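Local coordinates for protein exopolyphosphatase (Cytophaga hutchinsonii, PDB 3MDQ) that probably hydrolyses inorganic polyphosphate chains from their ends, releasing phosphate, as an exopolyphosphatase of the Ppx/GppA family, at residues Gly81-Arg86 and Gly163-Asp168; Phe214-Glu219 and Glu267-Met272; Met220-Gln223 and Lys228-Leu231; Gln223-Lys228 and Leu241-Arg246. All blocks are in the same frame, centred on the assembly; numbering follows the deposited sequence. Where two conformers were deposited one is given.

Interaction 1: Gly81-Arg86 and Gly163-Asp168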
loop_
_atom_site.group_PDB
_atom_site.type_symbol
_atom_site.label_atom_id
_atom_site.label_comp_id
_atom_site.label_asym_id
_atom_site.label_seq_id
_atom_site.Cartn_x
_atom_site.Cartn_y
_atom_site.Cartn_z
ATOM N N GLY A 81 -6.387 -8.510 -7.483
ATOM C CA GLY A 81 -5.925 -9.280 -6.331
ATOM C C GLY A 81 -4.400 -9.248 -6.318
ATOM O O GLY A 81 -3.772 -9.529 -7.335
ATOM N N THR A 82 -3.809 -8.950 -5.162
ATOM C CA THR A 82 -2.346 -8.773 -5.063
ATOM C C THR A 82 -1.740 -9.801 -4.078
ATOM O O THR A 82 -2.053 -10.987 -4.211
ATOM C CB THR A 82 -2.007 -7.342 -4.716
ATOM O OG1 THR A 82 -2.720 -6.919 -3.528
ATOM C CG2 THR A 82 -2.337 -6.429 -5.956
ATOM N N SER A 83 -0.827 -9.412 -3.183
ATOM C CA SER A 83 0.011 -10.392 -2.457
ATOM C C SER A 83 -0.772 -11.566 -1.806
ATOM O O SER A 83 -0.425 -12.729 -2.005
ATOM C CB SER A 83 0.792 -9.671 -1.370
ATOM O OG SER A 83 1.617 -10.587 -0.674
ATOM N N ALA A 84 -1.741 -11.281 -0.957
ATOM C CA ALA A 84 -2.418 -12.367 -0.253
ATOM C C ALA A 84 -3.185 -13.274 -1.233
ATOM O O ALA A 84 -3.272 -14.477 -1.046
ATOM C CB ALA A 84 -3.367 -11.847 0.816
ATOM N N VAL A 85 -3.724 -12.695 -2.287
ATOM C CA VAL A 85 -4.473 -13.472 -3.280
ATOM C C VAL A 85 -3.516 -14.317 -4.110
ATOM O O VAL A 85 -3.638 -15.562 -4.195
ATOM C CB VAL A 85 -5.315 -12.566 -4.172
ATOM C CG1 VAL A 85 -6.004 -13.372 -5.290
ATOM C CG2 VAL A 85 -6.374 -11.775 -3.362
ATOM N N ARG A 86 -2.479 -13.724 -4.675
ATOM C CA ARG A 86 -1.580 -14.509 -5.517
ATOM C C ARG A 86 -0.774 -15.584 -4.739
ATOM O O ARG A 86 -0.410 -16.608 -5.324
ATOM C CB ARG A 86 -0.653 -13.609 -6.350
ATOM C CG ARG A 86 0.372 -12.885 -5.604
ATOM C CD ARG A 86 1.184 -11.925 -6.529
ATOM N NE ARG A 86 1.968 -11.052 -5.691
ATOM C CZ ARG A 86 1.838 -9.735 -5.576
ATOM N NH1 ARG A 86 1.000 -9.055 -6.320
ATOM N NH2 ARG A 86 2.583 -9.086 -4.687
ATOM N N GLY A 163 3.778 -6.161 6.152
ATOM C CA GLY A 163 3.805 -6.159 7.616
ATOM C C GLY A 163 3.140 -7.331 8.273
ATOM O O GLY A 163 3.583 -7.743 9.326
ATOM N N GLN A 164 2.053 -7.832 7.696
ATOM C CA GLN A 164 1.404 -9.026 8.279
ATOM C C GLN A 164 2.352 -10.216 8.239
ATOM O O GLN A 164 2.421 -10.996 9.200
ATOM C CB GLN A 164 0.087 -9.342 7.540
ATOM C CG GLN A 164 -0.682 -10.557 8.093
ATOM C CD GLN A 164 -1.322 -10.241 9.426
ATOM O OE1 GLN A 164 -2.306 -9.504 9.465
ATOM N NE2 GLN A 164 -0.740 -10.734 10.518
ATOM N N ARG A 165 3.086 -10.369 7.135
ATOM C CA ARG A 165 4.076 -11.444 7.058
ATOM C C ARG A 165 5.166 -11.267 8.088
ATOM O O ARG A 165 5.542 -12.235 8.730
ATOM C CB ARG A 165 4.720 -11.513 5.672
ATOM C CG ARG A 165 3.767 -11.834 4.546
ATOM C CD ARG A 165 4.607 -11.980 3.240
ATOM N NE ARG A 165 3.780 -12.209 2.076
ATOM C CZ ARG A 165 3.457 -13.418 1.602
ATOM N NH1 ARG A 165 3.854 -14.517 2.228
ATOM N NH2 ARG A 165 2.727 -13.510 0.508
ATOM N N LEU A 166 5.664 -10.048 8.258
ATOM C CA LEU A 166 6.767 -9.787 9.180
ATOM C C LEU A 166 6.363 -10.112 10.606
ATOM O O LEU A 166 7.121 -10.813 11.298
ATOM C CB LEU A 166 7.236 -8.350 9.098
ATOM C CG LEU A 166 7.857 -7.929 7.757
ATOM C CD1 LEU A 166 8.264 -6.470 7.819
ATOM C CD2 LEU A 166 9.011 -8.853 7.309
ATOM N N ILE A 167 5.181 -9.666 11.064
ATOM C CA ILE A 167 4.798 -9.879 12.453
ATOM C C ILE A 167 4.376 -11.338 12.710
ATOM O O ILE A 167 4.350 -11.783 13.863
ATOM C CB ILE A 167 3.716 -8.912 12.963
ATOM C CG1 ILE A 167 2.377 -9.091 12.246
ATOM C CG2 ILE A 167 4.219 -7.450 12.851
ATOM C CD1 ILE A 167 1.327 -8.175 12.708
ATOM N N ASP A 168 4.032 -12.090 11.668
ATOM C CA ASP A 168 3.683 -13.497 11.839
ATOM C C ASP A 168 4.877 -14.400 11.779
ATOM O O ASP A 168 4.879 -15.454 12.427
ATOM C CB ASP A 168 2.674 -13.933 10.762
ATOM C CG ASP A 168 1.293 -13.386 11.004
ATOM O OD1 ASP A 168 1.039 -12.734 12.042
ATOM O OD2 ASP A 168 0.432 -13.661 10.140
#
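S83 and R165 meet through a single polar pair: R165 NH2 points at S83 OG over 3.3 Å, nearly straight at 170° but weak in length. The hydroxyl lies in the plane of the guanidinium, at its edge. The modelled position of S83 OG is less certain, so this weak bond is doubtful. Arginine suits the position because its chain, extended from CG to NE, can span the gap between two helices that do not otherwise touch here; serine suits the other side as a small polar group on a buried helix start.

The firmer hold on R165 lies outside the pair. NE bonds to the carbonyl of G141, while NH2 also reaches S87 OG and forms a salt bridge with E160. The other carboxylate oxygen of E160 pairs with R86 NH2, and R86 NH1 with E114, so E160 probably offsets part of the charge of both arginines. S83 N lies 3.5 Å above the plane of the R86 guanidinium, over its centre.

Helix 83-87 follows strand 76-81 of the five-stranded sheet, and helix 163-169 follows edge strand 153-159 of the six-stranded sheet, with L166 packed between helices 178-191 and 267-286.

Interaction 2: Phe214-Glu219 and Glu267-Met272. With SO4 (sulfate ion), chain E; SO4 (sulfate ion), chain F.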
loop_
_atom_site.group_PDB
_atom_site.type_symbol
_atom_site.label_atom_id
_atom_site.label_comp_id
_atom_site.label_asym_id
_atom_site.label_seq_id
_atom_site.Cartn_x
_atom_site.Cartn_y
_atom_site.Cartn_z
ATOM N N PHE A 214 2.153 5.111 5.215
ATOM C CA PHE A 214 2.571 6.467 4.918
ATOM C C PHE A 214 1.445 7.491 5.104
ATOM O O PHE A 214 1.696 8.587 5.587
ATOM C CB PHE A 214 3.173 6.515 3.512
ATOM C CG PHE A 214 4.576 5.971 3.427
ATOM C CD1 PHE A 214 5.656 6.730 3.852
ATOM C CD2 PHE A 214 4.830 4.706 2.872
ATOM C CE1 PHE A 214 6.932 6.239 3.773
ATOM C CE2 PHE A 214 6.110 4.216 2.764
ATOM C CZ PHE A 214 7.175 4.967 3.207
ATOM N N ASP A 215 0.210 7.135 4.774
ATOM C CA ASP A 215 -0.929 8.033 4.993
ATOM C C ASP A 215 -1.066 8.313 6.476
ATOM O O ASP A 215 -1.267 9.458 6.888
ATOM C CB ASP A 215 -2.251 7.433 4.491
ATOM C CG ASP A 215 -2.321 7.278 2.993
ATOM O OD1 ASP A 215 -1.554 7.914 2.268
ATOM O OD2 ASP A 215 -3.222 6.505 2.525
ATOM N N THR A 216 -0.920 7.259 7.298
ATOM C CA THR A 216 -1.008 7.445 8.754
ATOM C C THR A 216 0.116 8.334 9.307
ATOM O O THR A 216 -0.122 9.190 10.183
ATOM C CB THR A 216 -1.106 6.090 9.492
ATOM O OG1 THR A 216 -2.407 5.537 9.235
ATOM C CG2 THR A 216 -0.935 6.245 11.015
ATOM N N LEU A 217 1.340 8.184 8.794
ATOM C CA LEU A 217 2.440 9.025 9.234
ATOM C C LEU A 217 2.136 10.489 8.909
ATOM O O LEU A 217 2.355 11.374 9.740
ATOM C CB LEU A 217 3.788 8.614 8.630
ATOM C CG LEU A 217 4.256 7.192 9.011
ATOM C CD1 LEU A 217 5.518 6.839 8.218
ATOM C CD2 LEU A 217 4.459 7.124 10.555
ATOM N N ALA A 218 1.642 10.737 7.701
ATOM C CA ALA A 218 1.260 12.077 7.330
ATOM C C ALA A 218 0.183 12.629 8.266
ATOM O O ALA A 218 0.292 13.761 8.753
ATOM C CB ALA A 218 0.804 12.132 5.878
ATOM N N GLU A 219 -0.859 11.842 8.515
ATOM C CA GLU A 219 -1.950 12.301 9.355
ATOM C C GLU A 219 -1.477 12.589 10.780
ATOM O O GLU A 219 -1.879 13.577 11.363
ATOM C CB GLU A 219 -3.116 11.303 9.345
ATOM C CG GLU A 219 -3.894 11.294 8.024
ATOM C CD GLU A 219 -4.981 10.216 7.950
ATOM O OE1 GLU A 219 -5.052 9.346 8.833
ATOM O OE2 GLU A 219 -5.769 10.243 6.985
ATOM N N GLU A 267 -6.882 -1.298 13.352
ATOM C CA GLU A 267 -6.255 -2.413 14.088
ATOM C C GLU A 267 -5.132 -3.135 13.333
ATOM O O GLU A 267 -4.038 -3.344 13.867
ATOM C CB GLU A 267 -7.289 -3.449 14.522
ATOM C CG GLU A 267 -6.747 -4.401 15.633
ATOM C CD GLU A 267 -6.168 -5.730 15.140
ATOM O OE1 GLU A 267 -6.387 -6.083 13.962
ATOM O OE2 GLU A 267 -5.502 -6.449 15.948
ATOM N N LEU A 268 -5.358 -3.511 12.079
ATOM C CA LEU A 268 -4.334 -4.275 11.373
ATOM C C LEU A 268 -3.087 -3.441 11.107
ATOM O O LEU A 268 -1.962 -3.945 11.141
ATOM C CB LEU A 268 -4.886 -4.854 10.056
ATOM C CG LEU A 268 -5.911 -5.983 10.261
ATOM C CD1 LEU A 268 -6.612 -6.277 8.918
ATOM C CD2 LEU A 268 -5.287 -7.265 10.828
ATOM N N ARG A 269 -3.281 -2.157 10.882
ATOM C CA ARG A 269 -2.132 -1.254 10.743
ATOM C C ARG A 269 -1.418 -1.034 12.087
ATOM O O ARG A 269 -0.194 -1.084 12.131
ATOM C CB ARG A 269 -2.551 0.042 10.111
ATOM C CG ARG A 269 -1.349 0.914 9.627
ATOM C CD ARG A 269 -1.871 2.173 8.976
ATOM N NE ARG A 269 -2.750 1.786 7.892
ATOM C CZ ARG A 269 -3.793 2.473 7.454
ATOM N NH1 ARG A 269 -4.131 3.666 7.953
ATOM N NH2 ARG A 269 -4.506 1.961 6.471
ATOM N N ALA A 270 -2.148 -0.850 13.171
ATOM C CA ALA A 270 -1.523 -0.797 14.497
ATOM C C ALA A 270 -0.635 -2.007 14.743
ATOM O O ALA A 270 0.455 -1.874 15.311
ATOM C CB ALA A 270 -2.581 -0.688 15.597
ATOM N N ASP A 271 -1.076 -3.174 14.306
ATOM C CA ASP A 271 -0.293 -4.377 14.518
ATOM C C ASP A 271 1.054 -4.386 13.796
ATOM O O ASP A 271 2.038 -4.893 14.353
ATOM C CB ASP A 271 -1.049 -5.609 14.090
ATOM C CG ASP A 271 -2.276 -5.883 14.928
ATOM O OD1 ASP A 271 -2.359 -5.380 16.065
ATOM O OD2 ASP A 271 -3.160 -6.615 14.396
HETATM N N MSE A 272 1.105 -3.845 12.579
HETATM C CA MSE A 272 2.316 -3.936 11.761
HETATM C C MSE A 272 3.123 -2.639 11.623
HETATM O O MSE A 272 4.233 -2.669 11.071
HETATM C CB MSE A 272 1.952 -4.423 10.362
HETATM C CG MSE A 272 1.034 -3.513 9.636
HETATM SE SE MSE A 272 1.057 -4.059 7.784
HETATM C CE MSE A 272 2.359 -2.743 7.119
HETATM S S SO4 E . -2.930 -1.290 5.791
HETATM O O1 SO4 E . -3.042 -2.040 7.084
HETATM O O2 SO4 E . -2.389 -2.028 4.679
HETATM O O3 SO4 E . -1.954 -0.176 6.013
HETATM O O4 SO4 E . -4.217 -0.713 5.366
HETATM S S SO4 F . -5.808 4.641 4.095
HETATM O O1 SO4 F . -6.266 4.101 5.380
HETATM O O2 SO4 F . -5.355 3.533 3.261
HETATM O O3 SO4 F . -4.711 5.567 4.356
HETATM O O4 SO4 F . -6.910 5.338 3.425
#
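T216 and R269 belong to an anion site holding two sulfate ions, T216 on helix 212-225 and R269 on helix 267-286. R269 NH1 donates to T216 OG1 at 2.8 Å, with the hydroxyl tilted 21° from the guanidinium plane. The arginine chain runs alongside the threonine, the two pointing opposite ways, and R269 CD lies 3.4 Å from the same oxygen. T216 OG1 also makes a weak bond to the carbonyl of G212, one turn back, which may help fix its rotation.

The remaining guanidinium N-H groups serve the sulfates. NE meets O3 of the chain E sulfate at 2.8 Å and NH2 meets its O4 at 2.9 Å, gripping it along one edge. NH2 also donates to O1 of the chain F sulfate at 3.0 Å, and NH1 adds a weak bond to that same O1. A bend at chi3 (-57°) turns the group so that both anions lie at its rim. Arginine suits the place, its flat head binding several oxygens.

N14 and T15 also bond to one sulfate, K35 to the other. The ions probably come from the crystallisation liquor, yet these side chains around tetrahedral anions are consistent with a phosphate-binding site in this actin-like phosphatase family.

Interaction 3: Met220-Gln223 and Lys228-Leu231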
loop_
_atom_site.group_PDB
_atom_site.type_symbol
_atom_site.label_atom_id
_atom_site.label_comp_id
_atom_site.label_asym_id
_atom_site.label_seq_id
_atom_site.Cartn_x
_atom_site.Cartn_y
_atom_site.Cartn_z
HETATM N N MSE A 220 -0.584 11.749 11.312
HETATM C CA MSE A 220 -0.007 11.973 12.650
HETATM C C MSE A 220 0.778 13.264 12.674
HETATM O O MSE A 220 0.717 13.999 13.635
HETATM C CB MSE A 220 0.897 10.810 13.069
HETATM C CG MSE A 220 0.166 9.561 13.407
HETATM SE SE MSE A 220 1.240 8.020 13.748
HETATM C CE MSE A 220 1.869 8.540 15.507
ATOM N N ASN A 221 1.526 13.549 11.606
ATOM C CA ASN A 221 2.346 14.729 11.580
ATOM C C ASN A 221 1.504 15.998 11.482
ATOM O O ASN A 221 1.836 17.031 12.064
ATOM C CB ASN A 221 3.314 14.686 10.417
ATOM C CG ASN A 221 4.550 15.551 10.662
ATOM O OD1 ASN A 221 5.209 15.409 11.700
ATOM N ND2 ASN A 221 4.829 16.472 9.729
ATOM N N ILE A 222 0.437 15.909 10.707
ATOM C CA ILE A 222 -0.523 17.005 10.583
ATOM C C ILE A 222 -1.111 17.351 11.949
ATOM O O ILE A 222 -1.169 18.508 12.342
ATOM C CB ILE A 222 -1.605 16.648 9.543
ATOM C CG1 ILE A 222 -1.015 16.730 8.128
ATOM C CG2 ILE A 222 -2.855 17.545 9.663
ATOM C CD1 ILE A 222 -1.872 15.978 7.101
ATOM N N GLN A 223 -1.503 16.326 12.680
ATOM C CA GLN A 223 -2.083 16.525 14.010
ATOM C C GLN A 223 -1.039 17.093 14.953
ATOM O O GLN A 223 -1.326 18.038 15.695
ATOM C CB GLN A 223 -2.655 15.216 14.554
ATOM C CG GLN A 223 -3.488 15.345 15.833
ATOM C CD GLN A 223 -4.609 16.401 15.726
ATOM O OE1 GLN A 223 -5.631 16.199 15.058
ATOM N NE2 GLN A 223 -4.409 17.536 16.398
ATOM N N LYS A 228 -3.855 22.755 9.336
ATOM C CA LYS A 228 -5.258 22.616 8.887
ATOM C C LYS A 228 -5.243 21.991 7.495
ATOM O O LYS A 228 -5.524 22.668 6.515
ATOM C CB LYS A 228 -5.991 23.968 8.878
ATOM N N ILE A 229 -4.882 20.711 7.412
ATOM C CA ILE A 229 -4.683 20.025 6.133
ATOM C C ILE A 229 -5.542 18.772 6.069
ATOM O O ILE A 229 -5.382 17.841 6.879
ATOM C CB ILE A 229 -3.208 19.591 5.922
ATOM C CG1 ILE A 229 -2.284 20.798 5.755
ATOM C CG2 ILE A 229 -3.094 18.654 4.718
ATOM C CD1 ILE A 229 -0.810 20.418 5.555
ATOM N N ALA A 230 -6.449 18.751 5.095
ATOM C CA ALA A 230 -7.171 17.539 4.715
ATOM C C ALA A 230 -6.365 16.788 3.647
ATOM O O ALA A 230 -6.262 17.205 2.494
ATOM C CB ALA A 230 -8.558 17.880 4.192
ATOM N N LEU A 231 -5.799 15.664 4.042
ATOM C CA LEU A 231 -5.016 14.848 3.130
ATOM C C LEU A 231 -5.850 14.378 1.924
ATOM O O LEU A 231 -5.322 14.217 0.838
ATOM C CB LEU A 231 -4.424 13.680 3.916
ATOM C CG LEU A 231 -3.105 13.073 3.491
ATOM C CD1 LEU A 231 -2.020 14.142 3.402
ATOM C CD2 LEU A 231 -2.770 11.926 4.437
#
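I222 meets I229 and L231 without any ring among the three, so the flat groups here are a peptide, an amide and a neighbouring phenol. The peptide is that of I229: its carbonyl oxygen is approached by the branch methyl I222 CG2 at 3.8 Å. The amide of N221, the residue before I222, turns to partners outside the contact, Y237 OH among them. The side chain of Y237, on strand 236-240, touches I222, I229 and L231 and is the common flat neighbour of all three.

The apolar core is made by the far end of I222. With CG1 anti to the carbonyl carbon (chi1 -74°) and the chain then running out straight, CD1 projects from the helix toward the returning loop, where it meets I229 CG2 at 3.8 Å. The two isoleucine side chains cross at about a right angle, so the meeting is one of methyl against branch. Two residues farther along the same loop, L231 CD1 approaches the same I222 CD1 at 4.1 Å.

Beta-branched isoleucine suits both places, giving each backbone a broad apolar flank close to the main chain, while the forked end of leucine can serve two neighbours: L231 also packs on A218 and E219, a turn farther back in helix 212-225. No hydrogen bond joins the segments. The arrangement is that of a helix whose following loop folds back along its last turns before entering edge strand 236-240, an alpha-to-beta connection of the six-stranded sheet in this actin-like fold.

Interaction 4: Gln223-Lys228 and Leu241-Arg246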
loop_
_atom_site.group_PDB
_atom_site.type_symbol
_atom_site.label_atom_id
_atom_site.label_comp_id
_atom_site.label_asym_id
_atom_site.label_seq_id
_atom_site.Cartn_x
_atom_site.Cartn_y
_atom_site.Cartn_z
ATOM N N GLN A 223 -1.503 16.326 12.680
ATOM C CA GLN A 223 -2.083 16.525 14.010
ATOM C C GLN A 223 -1.039 17.093 14.953
ATOM O O GLN A 223 -1.326 18.038 15.695
ATOM C CB GLN A 223 -2.655 15.216 14.554
ATOM C CG GLN A 223 -3.488 15.345 15.833
ATOM C CD GLN A 223 -4.609 16.401 15.726
ATOM O OE1 GLN A 223 -5.631 16.199 15.058
ATOM N NE2 GLN A 223 -4.409 17.536 16.398
ATOM N N HIS A 224 0.184 16.575 14.907
ATOM C CA HIS A 224 1.229 17.064 15.795
ATOM C C HIS A 224 1.549 18.535 15.561
ATOM O O HIS A 224 1.782 19.268 16.525
ATOM C CB HIS A 224 2.498 16.224 15.644
ATOM C CG HIS A 224 3.604 16.651 16.551
ATOM N ND1 HIS A 224 4.649 17.431 16.116
ATOM C CD2 HIS A 224 3.817 16.425 17.865
ATOM C CE1 HIS A 224 5.464 17.666 17.128
ATOM N NE2 HIS A 224 4.989 17.054 18.196
ATOM N N HIS A 225 1.573 18.967 14.302
ATOM C CA HIS A 225 1.865 20.361 13.971
ATOM C C HIS A 225 0.617 21.254 13.927
ATOM O O HIS A 225 0.731 22.448 13.628
ATOM C CB HIS A 225 2.602 20.464 12.640
ATOM C CG HIS A 225 4.000 19.939 12.689
ATOM N ND1 HIS A 225 4.876 20.254 13.713
ATOM C CD2 HIS A 225 4.683 19.142 11.827
ATOM C CE1 HIS A 225 6.031 19.650 13.490
ATOM N NE2 HIS A 225 5.941 18.973 12.352
ATOM N N ARG A 226 -0.547 20.694 14.234
ATOM C CA ARG A 226 -1.816 21.425 14.148
ATOM C C ARG A 226 -1.972 22.120 12.791
ATOM O O ARG A 226 -2.337 23.286 12.714
ATOM C CB ARG A 226 -1.925 22.426 15.308
ATOM C CG ARG A 226 -1.678 21.759 16.671
ATOM N N GLU A 227 -1.660 21.393 11.726
ATOM C CA GLU A 227 -1.801 21.884 10.380
ATOM C C GLU A 227 -3.288 21.754 9.999
ATOM O O GLU A 227 -3.943 20.783 10.355
ATOM C CB GLU A 227 -0.868 21.101 9.426
ATOM C CG GLU A 227 0.636 21.411 9.651
ATOM C CD GLU A 227 1.643 20.340 9.118
ATOM O OE1 GLU A 227 1.253 19.316 8.596
ATOM O OE2 GLU A 227 2.878 20.498 9.252
ATOM N N LYS A 228 -3.855 22.755 9.336
ATOM C CA LYS A 228 -5.258 22.616 8.887
ATOM C C LYS A 228 -5.243 21.991 7.495
ATOM O O LYS A 228 -5.524 22.668 6.515
ATOM C CB LYS A 228 -5.991 23.968 8.878
ATOM N N LEU A 241 12.693 14.841 7.449
ATOM C CA LEU A 241 13.388 13.761 8.203
ATOM C C LEU A 241 13.290 13.928 9.723
ATOM O O LEU A 241 13.053 12.934 10.423
ATOM C CB LEU A 241 14.812 13.557 7.767
ATOM C CG LEU A 241 14.866 13.110 6.320
ATOM C CD1 LEU A 241 16.308 12.807 5.945
ATOM C CD2 LEU A 241 13.974 11.921 5.938
ATOM N N PRO A 242 13.438 15.147 10.246
ATOM C CA PRO A 242 13.169 15.295 11.690
ATOM C C PRO A 242 11.777 14.858 12.122
ATOM O O PRO A 242 11.611 14.248 13.198
ATOM C CB PRO A 242 13.406 16.771 11.940
ATOM C CG PRO A 242 14.422 17.130 10.961
ATOM C CD PRO A 242 14.047 16.373 9.693
ATOM N N ASP A 243 10.758 15.169 11.312
ATOM C CA ASP A 243 9.423 14.730 11.625
ATOM C C ASP A 243 9.305 13.196 11.573
ATOM O O ASP A 243 8.689 12.595 12.450
ATOM C CB ASP A 243 8.392 15.462 10.764
ATOM C CG ASP A 243 8.062 16.892 11.313
ATOM O OD1 ASP A 243 8.440 17.270 12.456
ATOM O OD2 ASP A 243 7.361 17.632 10.674
ATOM N N PHE A 244 9.921 12.580 10.571
ATOM C CA PHE A 244 9.951 11.119 10.476
ATOM C C PHE A 244 10.630 10.541 11.701
ATOM O O PHE A 244 10.139 9.559 12.299
ATOM C CB PHE A 244 10.687 10.604 9.223
ATOM C CG PHE A 244 10.806 9.121 9.214
ATOM C CD1 PHE A 244 9.690 8.335 8.968
ATOM C CD2 PHE A 244 11.999 8.519 9.569
ATOM C CE1 PHE A 244 9.796 6.957 9.001
ATOM C CE2 PHE A 244 12.090 7.127 9.638
ATOM C CZ PHE A 244 10.990 6.378 9.358
ATOM N N ASN A 245 11.752 11.107 12.095
ATOM C CA ASN A 245 12.441 10.531 13.259
ATOM C C ASN A 245 11.675 10.701 14.576
ATOM O O ASN A 245 11.766 9.841 15.461
ATOM C CB ASN A 245 13.879 11.039 13.320
ATOM C CG ASN A 245 14.778 10.368 12.280
ATOM O OD1 ASN A 245 14.779 9.120 12.108
ATOM N ND2 ASN A 245 15.555 11.180 11.585
ATOM N N ARG A 246 10.893 11.767 14.721
ATOM C CA ARG A 246 10.009 11.890 15.874
ATOM C C ARG A 246 8.954 10.794 15.869
ATOM O O ARG A 246 8.712 10.148 16.911
ATOM C CB ARG A 246 9.315 13.260 15.915
ATOM C CG ARG A 246 8.506 13.525 17.197
ATOM C CD ARG A 246 7.504 14.673 17.034
ATOM N NE ARG A 246 6.316 14.273 16.265
ATOM C CZ ARG A 246 6.069 14.582 14.988
ATOM N NH1 ARG A 246 6.887 15.342 14.268
ATOM N NH2 ARG A 246 4.956 14.143 14.429
#
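H225 and D243 are joined by a histidine-carboxylate bond: H225 NE2 donates to D243 OD2 at 2.6 Å and, weakly, to D243 OD1 at 3.0 Å. OD2 is met on its syn side, 30° out of the carboxylate plane, yet lies close to the ring plane of the histidine. H225 was modelled in two conformers, so this bond may hold only part of the time.

D243 OD2 also accepts from N221 ND2, and D243 OD1 forms a salt bridge with R246 NH1 at 3.1 Å. R246 NH2 is taken by N221 OD1, so one asparagine amide serves both ends of the acid-base pair.

With NH1 and NH2 engaged at its edge, the guanidinium of R246 lies flat on the H224 ring, planes 4° apart and centres 3.6 Å apart. A chi1 of -179° swings the H224 ring away from its own N and across to the arginine, and R246 CD adds a CH-pi contact over the same face.

Where the helix gives way to the loop, R226 takes a positive phi while its N bonds to Q223 O and E227 N to I222 O, a Schellman motif. This surface network implies that D243 would probably favour protonation of H225, and the stacked arginine disfavour it at H224.

Helix 212-225 runs through interactions 2, 3 and 4. Interactions 3 and 4, with centres 9 Å apart, share Q223 and K228 and are tied through the amide of N221. Interaction 2 lies about 14 Å from interaction 3, centre to centre, and touches it where L231 CD2 packs 3.8 Å from D215 O. At its other end interaction 2 meets interaction 1: M272 SE rests 3.5 Å from G163 CA, their centres about 16 Å apart. The sulfates sit at interaction 2, with another close to S83 of interaction 1, whereas interactions 3 and 4 lie across the chain's centre, their centres about 29 Å from that of interaction 1, toward the C-terminal end of helix 212-225.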